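Local coordinates for protein acetylene hydratase (Pelobacter acetylenicus, PDB 2E7Z) that catalyses the hydration of acetylene to acetaldehyde at a tungsten ion held by two molybdopterin guanine dinucleotides, with a [4Fe-4S] cluster in the same subunit, at residues Ser106-Glu109 with Ile110-Gln113; Ser133-Tyr136 with Met137-Asn141; Ala413-Ala416 with Leu417-Tyr420. All blocks are in the same frame, centred on the assembly; numbering follows the deposited sequence.

Interaction 1 of 3, residues Ser106-Glu109 with Ile110-Gln113; sequences SQTE and INQQ. With MGD (2-amino-5,6-dimercapto-7-methyl-3,7,8a,9-tetrahydro-8-oxa-1,3,9,10-tetraaza-anthracen-4-one guanosine dinucleotide), chain E.
Q107 meets Q112 through its CG, which lies 3.9 Å from Q112 NE2, and the two amide planes stand nearly perpendicular. The polar end of Q107 goes elsewhere: its OE1 takes a hydrogen bond from W131, while NE2 gives to E115 and E491, so a buried glutamine has its amide occupied at both ends. T108 comes next, and its two branches divide the work. With OG1 beside the backbone N (chi1 -60°), the hydroxyl donates to cofactor O2A at 2.6 Å, while CG2 lies 3.4 Å from N111 ND2. That amide in turn gives its hydrogen to O1A, so threonine and asparagine hold two oxygens of the same phosphate. The carbonyl oxygen of T108 is gripped from opposite faces of its plane, by the backbone N of N111 and by NE2 of Q112 at 3.1 Å. Here strand 103-107 of the mixed sheet ends and the chain turns through a short 3-10 segment; ligand binding at the carboxyl end of a parallel strand is characteristic of Rossmann-like domains, and this turn holds the PA phosphate of one pterin dinucleotide. E109 continues the turn with its carbonyl oxygen, which accepts from N of Q112 at 3.0 Å and from N of Q113 at 2.8 Å. Its side chain, bent at chi2 (55°), folds back over the following residues, crossing Q112 at about a right angle, with OE1 3.6 Å from Q112 NE2; OE2 alone gathers the backbone N-H groups of S114 and E115, a role that suits a charged carboxylate.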
loop_
_atom_site.group_PDB
_atom_site.type_symbol
_atom_site.label_atom_id
_atom_site.label_comp_id
_atom_site.label_asym_id
_atom_site.label_seq_id
_atom_site.Cartn_x
_atom_site.Cartn_y
_atom_site.Cartn_z
ATOM N N SER A 106 -8.546 -2.640 -10.608
ATOM C CA SER A 106 -7.482 -2.129 -9.748
ATOM C C SER A 106 -8.114 -1.009 -8.946
ATOM O O SER A 106 -8.519 0.020 -9.536
ATOM C CB SER A 106 -6.305 -1.652 -10.609
ATOM O OG SER A 106 -5.303 -1.022 -9.840
ATOM N N GLN A 107 -8.228 -1.178 -7.637
ATOM C CA GLN A 107 -8.920 -0.208 -6.787
ATOM C C GLN A 107 -8.070 0.168 -5.608
ATOM O O GLN A 107 -7.555 -0.725 -4.913
ATOM C CB GLN A 107 -10.218 -0.832 -6.249
ATOM C CG GLN A 107 -11.008 0.037 -5.286
ATOM C CD GLN A 107 -11.902 -0.752 -4.363
ATOM O OE1 GLN A 107 -11.708 -1.963 -4.190
ATOM N NE2 GLN A 107 -12.842 -0.093 -3.730
ATOM N N THR A 108 -7.922 1.464 -5.341
ATOM C CA THR A 108 -7.317 1.888 -4.083
ATOM C C THR A 108 -8.411 2.468 -3.202
ATOM O O THR A 108 -8.768 3.667 -3.336
ATOM C CB THR A 108 -6.213 2.925 -4.314
ATOM O OG1 THR A 108 -5.210 2.326 -5.153
ATOM C CG2 THR A 108 -5.604 3.339 -2.989
ATOM N N GLU A 109 -8.958 1.654 -2.302
ATOM C CA GLU A 109 -10.105 2.114 -1.549
ATOM C C GLU A 109 -9.728 3.179 -0.521
ATOM O O GLU A 109 -10.587 4.006 -0.178
ATOM C CB GLU A 109 -10.866 0.942 -0.914
ATOM C CG GLU A 109 -12.072 1.346 -0.071
ATOM C CD GLU A 109 -13.102 2.215 -0.803
ATOM O OE1 GLU A 109 -12.995 2.417 -2.041
ATOM O OE2 GLU A 109 -14.013 2.693 -0.103
ATOM N N ILE A 110 -8.481 3.197 -0.017
ATOM C CA ILE A 110 -8.176 4.234 0.973
ATOM C C ILE A 110 -8.265 5.639 0.400
ATOM O O ILE A 110 -8.442 6.592 1.158
ATOM C CB ILE A 110 -6.811 3.976 1.672
ATOM C CG1 ILE A 110 -6.779 4.544 3.104
ATOM C CG2 ILE A 110 -5.635 4.473 0.836
ATOM C CD1 ILE A 110 -7.733 3.836 4.106
ATOM N N ASN A 111 -8.148 5.745 -0.920
ATOM C CA ASN A 111 -8.260 7.051 -1.534
ATOM C C ASN A 111 -9.691 7.557 -1.672
ATOM O O ASN A 111 -9.895 8.711 -2.045
ATOM C CB ASN A 111 -7.596 7.090 -2.927
ATOM C CG ASN A 111 -6.087 6.927 -2.882
ATOM O OD1 ASN A 111 -5.458 7.112 -1.841
ATOM N ND2 ASN A 111 -5.512 6.552 -4.011
ATOM N N GLN A 112 -10.661 6.672 -1.444
ATOM C CA GLN A 112 -12.068 6.939 -1.744
ATOM C C GLN A 112 -12.960 6.820 -0.526
ATOM O O GLN A 112 -13.838 7.639 -0.295
ATOM C CB GLN A 112 -12.541 5.952 -2.805
ATOM C CG GLN A 112 -11.785 6.102 -4.126
ATOM C CD GLN A 112 -12.132 4.979 -5.048
ATOM O OE1 GLN A 112 -13.037 5.099 -5.868
ATOM N NE2 GLN A 112 -11.435 3.859 -4.901
ATOM N N GLN A 113 -12.780 5.718 0.206
ATOM C CA GLN A 113 -13.446 5.501 1.509
ATOM C C GLN A 113 -14.946 5.741 1.357
ATOM O O GLN A 113 -15.558 6.471 2.168
ATOM C CB GLN A 113 -12.801 6.358 2.591
ATOM C CG GLN A 113 -11.362 5.964 2.713
ATOM C CD GLN A 113 -10.716 6.341 4.035
ATOM O OE1 GLN A 113 -11.289 6.153 5.126
ATOM N NE2 GLN A 113 -9.495 6.826 3.949
HETATM P PB MGD E . -1.620 6.249 -7.622
HETATM O O1B MGD E . -1.049 5.118 -8.441
HETATM O O2B MGD E . -0.984 7.590 -7.664
HETATM O O3B MGD E . -1.695 5.863 -6.067
HETATM O O3A MGD E . -1.256 3.591 -5.091
HETATM P PA MGD E . -2.440 4.667 -5.294
HETATM O O1A MGD E . -2.880 5.268 -3.993
HETATM O O2A MGD E . -3.440 3.993 -6.185
HETATM O "O5'" MGD E . -3.162 6.379 -8.073
HETATM C "C5'" MGD E . -4.075 7.053 -7.223
HETATM C "C4'" MGD E . -5.108 7.690 -8.132
HETATM O "O4'" MGD E . -6.200 8.111 -7.301
HETATM C "C3'" MGD E . -4.632 8.979 -8.793
HETATM O "O3'" MGD E . -4.781 8.853 -10.218
HETATM C "C2'" MGD E . -5.508 10.114 -8.222
HETATM O "O2'" MGD E . -5.842 11.183 -9.129
HETATM C "C1'" MGD E . -6.740 9.347 -7.823
HETATM N N9 MGD E . -7.524 9.900 -6.709
HETATM C C8 MGD E . -7.058 10.487 -5.578
HETATM N N7 MGD E . -8.066 10.775 -4.739
HETATM C C5 MGD E . -9.194 10.297 -5.310
HETATM C C6 MGD E . -10.608 10.249 -4.978
HETATM O O6 MGD E . -11.038 10.717 -3.903
HETATM N N1 MGD E . -11.407 9.640 -5.870
HETATM C C2 MGD E . -11.023 9.175 -7.055
HETATM N N2 MGD E . -11.946 8.581 -7.864
HETATM N N3 MGD E . -9.747 9.194 -7.427
HETATM C C4 MGD E . -8.831 9.728 -6.594
HETATM C C10 MGD E . -0.408 3.742 -3.951
HETATM C C11 MGD E . 0.348 2.440 -3.796
HETATM O O11 MGD E . 1.214 2.361 -4.927
HETATM C C12 MGD E . 1.136 2.446 -2.509
HETATM S S12 MGD E . 0.307 2.795 -1.055
HETATM C C13 MGD E . 2.440 2.127 -2.497
HETATM S S13 MGD E . 3.390 2.245 -1.087
HETATM C C14 MGD E . 3.176 1.664 -3.716
HETATM N N15 MGD E . 4.128 2.655 -4.194
HETATM C C16 MGD E . 4.735 2.317 -5.368
HETATM C C17 MGD E . 6.106 2.700 -5.731
HETATM O O17 MGD E . 6.808 3.369 -4.941
HETATM N N18 MGD E . 6.572 2.296 -6.930
HETATM C C19 MGD E . 5.842 1.560 -7.805
HETATM N N19 MGD E . 6.365 1.193 -8.994
HETATM N N20 MGD E . 4.579 1.202 -7.543
HETATM C C21 MGD E . 4.006 1.529 -6.378
HETATM N N22 MGD E . 2.756 1.133 -6.124
HETATM C C23 MGD E . 2.162 1.305 -4.815
#

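Interaction 2 of 3, residues Ser133-Tyr136 with Met137-Asn141; sequences SAMY and MCIGN. With W (tungsten ion), chain G; MGD (2-amino-5,6-dimercapto-7-methyl-3,7,8a,9-tetrahydro-8-oxa-1,3,9,10-tetraaza-anthracen-4-one guanosine dinucleotide), chain E.
Chi1 of M135, 83°, sets CG between the backbone N and the carbonyl carbon, and the bend at chi3 (-68°) then carries CE to 4.0 Å from CG2 of I139. The flexible thioether can make this curve, and its methyl end finds a branched aliphatic partner; W469 touches the same methionine. In C138, in the conformer described here, SG stands anti to the backbone N (chi1 -179°); the sulfur binds the tungsten ion at 2.3 Å. Cysteine suits the place because its sulfur is a soft ligand on a short stem, joining S12 and S13 of one pterin dithiolene and a water in the metal's shell, with two further ligands completing it. The loop that presents this sulfur is pinned by its own backbone: N of C138 donates to the carbonyl oxygen of M135 at 3.0 Å, and N of M137 reaches the carbonyl oxygen of A134 in a weak bond. M137, extended beyond CG, lays its CE close to the pterin, 3.1 Å from N20, while the small methyl of A134 lies 3.4 Å from O3A of the diphosphate. G140, with no side chain, packs its backbone close to the same M135 oxygen and gives it a weak N-H bond. In the DMSO reductase family the metal, held by two pterin dithiolenes, commonly takes one ligand from a protein side chain; here that ligand is cysteine. I139 occupies the N-cap of helix 140-150, and the whole turn thus links strand 131-132, at the outer side of the mixed sheet, to that helix, whose N141 packs against helix 300-314.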
loop_
_atom_site.group_PDB
_atom_site.type_symbol
_atom_site.label_atom_id
_atom_site.label_comp_id
_atom_site.label_asym_id
_atom_site.label_seq_id
_atom_site.Cartn_x
_atom_site.Cartn_y
_atom_site.Cartn_z
ATOM N N SER A 133 -4.873 -4.415 -6.332
ATOM C CA SER A 133 -4.736 -3.087 -5.790
ATOM C C SER A 133 -3.256 -2.797 -5.676
ATOM O O SER A 133 -2.445 -3.704 -5.457
ATOM C CB SER A 133 -5.416 -3.026 -4.412
ATOM O OG SER A 133 -5.256 -1.749 -3.803
ATOM N N ALA A 134 -2.896 -1.522 -5.773
ATOM C CA ALA A 134 -1.494 -1.174 -5.680
ATOM C C ALA A 134 -0.955 -1.546 -4.311
ATOM O O ALA A 134 0.260 -1.680 -4.122
ATOM C CB ALA A 134 -1.326 0.304 -5.986
ATOM N N MET A 135 -1.863 -1.719 -3.353
ATOM C CA MET A 135 -1.484 -2.163 -2.011
ATOM C C MET A 135 -1.077 -3.646 -1.942
ATOM O O MET A 135 -0.710 -4.167 -0.875
ATOM C CB MET A 135 -2.585 -1.838 -0.979
ATOM C CG MET A 135 -3.741 -2.831 -0.891
ATOM S SD MET A 135 -5.013 -2.181 0.280
ATOM C CE MET A 135 -4.182 -2.257 1.904
ATOM N N TYR A 136 -1.064 -4.303 -3.102
ATOM C CA TYR A 136 -0.439 -5.616 -3.213
ATOM C C TYR A 136 1.019 -5.591 -2.762
ATOM O O TYR A 136 1.549 -6.633 -2.351
ATOM C CB TYR A 136 -0.526 -6.119 -4.649
ATOM C CG TYR A 136 -0.351 -7.613 -4.827
ATOM C CD1 TYR A 136 0.913 -8.157 -5.020
ATOM C CD2 TYR A 136 -1.455 -8.465 -4.809
ATOM C CE1 TYR A 136 1.070 -9.530 -5.182
ATOM C CE2 TYR A 136 -1.318 -9.852 -4.981
ATOM C CZ TYR A 136 -0.041 -10.374 -5.183
ATOM O OH TYR A 136 0.120 -11.726 -5.411
ATOM N N MET A 137 1.684 -4.433 -2.813
ATOM C CA MET A 137 3.021 -4.325 -2.212
ATOM C C MET A 137 3.100 -3.193 -1.210
ATOM O O MET A 137 4.145 -2.547 -1.081
ATOM C CB MET A 137 4.148 -4.218 -3.261
ATOM C CG MET A 137 4.133 -2.963 -4.094
ATOM S SD MET A 137 5.475 -3.059 -5.307
ATOM C CE MET A 137 5.245 -1.530 -6.213
ATOM N N CYS A 138 1.991 -2.912 -0.526
ATOM C CA CYS A 138 2.011 -1.956 0.583
ATOM C C CYS A 138 0.832 -2.260 1.490
ATOM O O CYS A 138 -0.288 -1.922 1.157
ATOM C CB CYS A 138 1.973 -0.503 0.084
ATOM S SG CYS A 138 2.038 0.692 1.447
ATOM N N ILE A 139 1.091 -2.941 2.606
ATOM C CA ILE A 139 0.090 -3.284 3.617
ATOM C C ILE A 139 -0.756 -4.497 3.261
ATOM O O ILE A 139 -0.981 -5.337 4.115
ATOM C CB ILE A 139 -0.771 -2.054 4.115
ATOM C CG1 ILE A 139 0.168 -0.995 4.713
ATOM C CG2 ILE A 139 -1.811 -2.522 5.131
ATOM C CD1 ILE A 139 -0.472 0.343 5.044
ATOM N N GLY A 140 -1.251 -4.599 2.027
ATOM C CA GLY A 140 -2.076 -5.774 1.675
ATOM C C GLY A 140 -1.313 -7.094 1.719
ATOM O O GLY A 140 -1.778 -8.074 2.307
ATOM N N ASN A 141 -0.126 -7.110 1.107
ATOM C CA ASN A 141 0.748 -8.282 1.237
ATOM C C ASN A 141 1.109 -8.508 2.711
ATOM O O ASN A 141 1.077 -9.654 3.207
ATOM C CB ASN A 141 2.015 -8.067 0.397
ATOM C CG ASN A 141 2.857 -6.955 0.930
ATOM O OD1 ASN A 141 2.435 -5.801 0.914
ATOM N ND2 ASN A 141 4.027 -7.295 1.493
HETATM W W W G . 1.799 2.906 0.739
HETATM P PB MGD E . -1.620 6.249 -7.622
HETATM O O1B MGD E . -1.049 5.118 -8.441
HETATM O O2B MGD E . -0.984 7.590 -7.664
HETATM O O3B MGD E . -1.695 5.863 -6.067
HETATM O O3A MGD E . -1.256 3.591 -5.091
HETATM P PA MGD E . -2.440 4.667 -5.294
HETATM O O1A MGD E . -2.880 5.268 -3.993
HETATM O O2A MGD E . -3.440 3.993 -6.185
HETATM O "O5'" MGD E . -3.162 6.379 -8.073
HETATM C "C5'" MGD E . -4.075 7.053 -7.223
HETATM C "C4'" MGD E . -5.108 7.690 -8.132
HETATM O "O4'" MGD E . -6.200 8.111 -7.301
HETATM C "C3'" MGD E . -4.632 8.979 -8.793
HETATM O "O3'" MGD E . -4.781 8.853 -10.218
HETATM C "C2'" MGD E . -5.508 10.114 -8.222
HETATM O "O2'" MGD E . -5.842 11.183 -9.129
HETATM C "C1'" MGD E . -6.740 9.347 -7.823
HETATM N N9 MGD E . -7.524 9.900 -6.709
HETATM C C8 MGD E . -7.058 10.487 -5.578
HETATM N N7 MGD E . -8.066 10.775 -4.739
HETATM C C5 MGD E . -9.194 10.297 -5.310
HETATM C C6 MGD E . -10.608 10.249 -4.978
HETATM O O6 MGD E . -11.038 10.717 -3.903
HETATM N N1 MGD E . -11.407 9.640 -5.870
HETATM C C2 MGD E . -11.023 9.175 -7.055
HETATM N N2 MGD E . -11.946 8.581 -7.864
HETATM N N3 MGD E . -9.747 9.194 -7.427
HETATM C C4 MGD E . -8.831 9.728 -6.594
HETATM C C10 MGD E . -0.408 3.742 -3.951
HETATM C C11 MGD E . 0.348 2.440 -3.796
HETATM O O11 MGD E . 1.214 2.361 -4.927
HETATM C C12 MGD E . 1.136 2.446 -2.509
HETATM S S12 MGD E . 0.307 2.795 -1.055
HETATM C C13 MGD E . 2.440 2.127 -2.497
HETATM S S13 MGD E . 3.390 2.245 -1.087
HETATM C C14 MGD E . 3.176 1.664 -3.716
HETATM N N15 MGD E . 4.128 2.655 -4.194
HETATM C C16 MGD E . 4.735 2.317 -5.368
HETATM C C17 MGD E . 6.106 2.700 -5.731
HETATM O O17 MGD E . 6.808 3.369 -4.941
HETATM N N18 MGD E . 6.572 2.296 -6.930
HETATM C C19 MGD E . 5.842 1.560 -7.805
HETATM N N19 MGD E . 6.365 1.193 -8.994
HETATM N N20 MGD E . 4.579 1.202 -7.543
HETATM C C21 MGD E . 4.006 1.529 -6.378
HETATM N N22 MGD E . 2.756 1.133 -6.124
HETATM C C23 MGD E . 2.162 1.305 -4.815
HETATM O O HOH W 1 0.196 2.723 1.990
#

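Interaction 3 of 3, residues Ala413-Ala416 with Leu417-Tyr420; sequences ASNA and LMGY. With MGD (2-amino-5,6-dimercapto-7-methyl-3,7,8a,9-tetrahydro-8-oxa-1,3,9,10-tetraaza-anthracen-4-one guanosine dinucleotide), chain E.
L417 and M418 carry the chain round a tight turn, in which N of M418 comes back to donate to the carbonyl oxygen of N415 at 2.9 Å. The side chain of L417 leads off against L427 and the side chain of Q423 on helix 423-431, where the branched leucine packs on an aliphatic neighbour, while its N-H is taken by OG1 of T446. M418 follows: with CG beside the backbone N (chi1 -73°) and a bend at chi3, the methionine chain crosses that of N415 obliquely, bringing SD to 3.5 Å from ND2. The asparagine amide is spoken for on both sides: OD1 accepts from T446 and ND2 is bonded to S610, so the thioether lies alongside a group whose position is already fixed. N415 is also the centre of an inverse gamma turn, and its backbone N gives a bond to O5' of the cofactor at 3.0 Å. This loop follows strand 408-412 of the mixed sheet and, like the loop after the neighbouring strand 103-107, binds dinucleotide at the carboxyl end of a parallel strand. G419 continues the turn: its N donates almost straight to the carbonyl oxygen of A416 (3.2 Å, 173°), and its own carbonyl oxygen accepts from N22 of the pterin at 2.9 Å. Y420 adds the next carbonyl, which accepts from pterin N19 at 2.8 Å, so two successive peptide oxygens read donors on the ring system. Its aromatic ring turns back toward A416, whose carbonyl oxygen lies at the ring edge, in plane, 3.4 Å from CD1. Beyond the ring, OH is hydrogen-bonded to S106, and F395 meets the ring edge-to-face.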
loop_
_atom_site.group_PDB
_atom_site.type_symbol
_atom_site.label_atom_id
_atom_site.label_comp_id
_atom_site.label_asym_id
_atom_site.label_seq_id
_atom_site.Cartn_x
_atom_site.Cartn_y
_atom_site.Cartn_z
ATOM N N ALA A 413 -9.756 5.052 -8.441
ATOM C CA ALA A 413 -8.747 5.849 -7.728
ATOM C C ALA A 413 -7.387 5.162 -7.781
ATOM O O ALA A 413 -6.687 5.050 -6.779
ATOM C CB ALA A 413 -9.178 6.173 -6.305
ATOM N N SER A 414 -7.020 4.721 -8.982
ATOM C CA SER A 414 -5.795 3.973 -9.186
ATOM C C SER A 414 -5.212 4.283 -10.556
ATOM O O SER A 414 -5.831 3.996 -11.591
ATOM C CB SER A 414 -6.105 2.457 -9.043
ATOM O OG SER A 414 -4.991 1.656 -9.451
ATOM N N ASN A 415 -4.026 4.905 -10.551
ATOM C CA ASN A 415 -3.316 5.167 -11.793
ATOM C C ASN A 415 -2.518 3.909 -12.115
ATOM O O ASN A 415 -1.302 3.856 -12.051
ATOM C CB ASN A 415 -2.437 6.401 -11.607
ATOM C CG ASN A 415 -1.676 6.790 -12.849
ATOM O OD1 ASN A 415 -2.000 6.396 -13.966
ATOM N ND2 ASN A 415 -0.678 7.647 -12.642
ATOM N N ALA A 416 -3.281 2.875 -12.459
ATOM C CA ALA A 416 -2.786 1.506 -12.589
ATOM C C ALA A 416 -1.624 1.330 -13.555
ATOM O O ALA A 416 -0.710 0.542 -13.294
ATOM C CB ALA A 416 -3.947 0.540 -12.951
ATOM N N LEU A 417 -1.613 2.078 -14.659
ATOM C CA LEU A 417 -0.485 2.005 -15.577
ATOM C C LEU A 417 0.846 2.149 -14.826
ATOM O O LEU A 417 1.838 1.513 -15.178
ATOM C CB LEU A 417 -0.618 3.091 -16.664
ATOM C CG LEU A 417 0.573 3.179 -17.601
ATOM C CD1 LEU A 417 0.712 1.941 -18.479
ATOM C CD2 LEU A 417 0.408 4.435 -18.461
ATOM N N MET A 418 0.861 3.039 -13.833
ATOM C CA MET A 418 2.093 3.448 -13.166
ATOM C C MET A 418 2.241 2.895 -11.757
ATOM O O MET A 418 3.201 3.262 -11.059
ATOM C CB MET A 418 2.154 4.996 -13.105
ATOM C CG MET A 418 2.448 5.676 -14.460
ATOM S SD MET A 418 2.262 7.483 -14.461
ATOM C CE MET A 418 3.161 8.024 -12.989
ATOM N N GLY A 419 1.308 2.024 -11.347
ATOM C CA GLY A 419 1.151 1.694 -9.930
ATOM C C GLY A 419 1.694 0.341 -9.544
ATOM O O GLY A 419 1.517 -0.101 -8.397
ATOM N N TYR A 420 2.358 -0.344 -10.481
ATOM C CA TYR A 420 2.883 -1.690 -10.230
ATOM C C TYR A 420 4.334 -1.745 -10.726
ATOM O O TYR A 420 5.081 -0.806 -10.504
ATOM C CB TYR A 420 1.956 -2.763 -10.838
ATOM C CG TYR A 420 0.543 -2.690 -10.289
ATOM C CD1 TYR A 420 -0.421 -1.857 -10.885
ATOM C CD2 TYR A 420 0.174 -3.436 -9.159
ATOM C CE1 TYR A 420 -1.718 -1.767 -10.373
ATOM C CE2 TYR A 420 -1.140 -3.377 -8.662
ATOM C CZ TYR A 420 -2.067 -2.546 -9.276
ATOM O OH TYR A 420 -3.321 -2.500 -8.757
HETATM P PB MGD E . -1.620 6.249 -7.622
HETATM O O1B MGD E . -1.049 5.118 -8.441
HETATM O O2B MGD E . -0.984 7.590 -7.664
HETATM O O3B MGD E . -1.695 5.863 -6.067
HETATM O O3A MGD E . -1.256 3.591 -5.091
HETATM P PA MGD E . -2.440 4.667 -5.294
HETATM O O1A MGD E . -2.880 5.268 -3.993
HETATM O O2A MGD E . -3.440 3.993 -6.185
HETATM O "O5'" MGD E . -3.162 6.379 -8.073
HETATM C "C5'" MGD E . -4.075 7.053 -7.223
HETATM C "C4'" MGD E . -5.108 7.690 -8.132
HETATM O "O4'" MGD E . -6.200 8.111 -7.301
HETATM C "C3'" MGD E . -4.632 8.979 -8.793
HETATM O "O3'" MGD E . -4.781 8.853 -10.218
HETATM C "C2'" MGD E . -5.508 10.114 -8.222
HETATM O "O2'" MGD E . -5.842 11.183 -9.129
HETATM C "C1'" MGD E . -6.740 9.347 -7.823
HETATM N N9 MGD E . -7.524 9.900 -6.709
HETATM C C8 MGD E . -7.058 10.487 -5.578
HETATM N N7 MGD E . -8.066 10.775 -4.739
HETATM C C5 MGD E . -9.194 10.297 -5.310
HETATM C C6 MGD E . -10.608 10.249 -4.978
HETATM O O6 MGD E . -11.038 10.717 -3.903
HETATM N N1 MGD E . -11.407 9.640 -5.870
HETATM C C2 MGD E . -11.023 9.175 -7.055
HETATM N N2 MGD E . -11.946 8.581 -7.864
HETATM N N3 MGD E . -9.747 9.194 -7.427
HETATM C C4 MGD E . -8.831 9.728 -6.594
HETATM C C10 MGD E . -0.408 3.742 -3.951
HETATM C C11 MGD E . 0.348 2.440 -3.796
HETATM O O11 MGD E . 1.214 2.361 -4.927
HETATM C C12 MGD E . 1.136 2.446 -2.509
HETATM S S12 MGD E . 0.307 2.795 -1.055
HETATM C C13 MGD E . 2.440 2.127 -2.497
HETATM S S13 MGD E . 3.390 2.245 -1.087
HETATM C C14 MGD E . 3.176 1.664 -3.716
HETATM N N15 MGD E . 4.128 2.655 -4.194
HETATM C C16 MGD E . 4.735 2.317 -5.368
HETATM C C17 MGD E . 6.106 2.700 -5.731
HETATM O O17 MGD E . 6.808 3.369 -4.941
HETATM N N18 MGD E . 6.572 2.296 -6.930
HETATM C C19 MGD E . 5.842 1.560 -7.805
HETATM N N19 MGD E . 6.365 1.193 -8.994
HETATM N N20 MGD E . 4.579 1.202 -7.543
HETATM C C21 MGD E . 4.006 1.529 -6.378
HETATM N N22 MGD E . 2.756 1.133 -6.124
HETATM C C23 MGD E . 2.162 1.305 -4.815
#

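In the fold
Along the chain the three contacts come in series, none enclosing or crossing another, each a local turn. Interaction 1 follows strand 103-107, interaction 2 lies between strand 131-132 and helix 140-150, and interaction 3 follows strand 408-412, so all three sit at the ends of adjacent parallel strands of one mixed sheet, though some 270 residues separate the second from the third. S106 joins interaction 1 to interaction 3 by its OG, bonded to the hydroxyl of S414; Q107 O and S133 OG tie interaction 1 to interaction 2. The three loops line part of one pterin dinucleotide, from guanosine and diphosphate to pterin and tungsten.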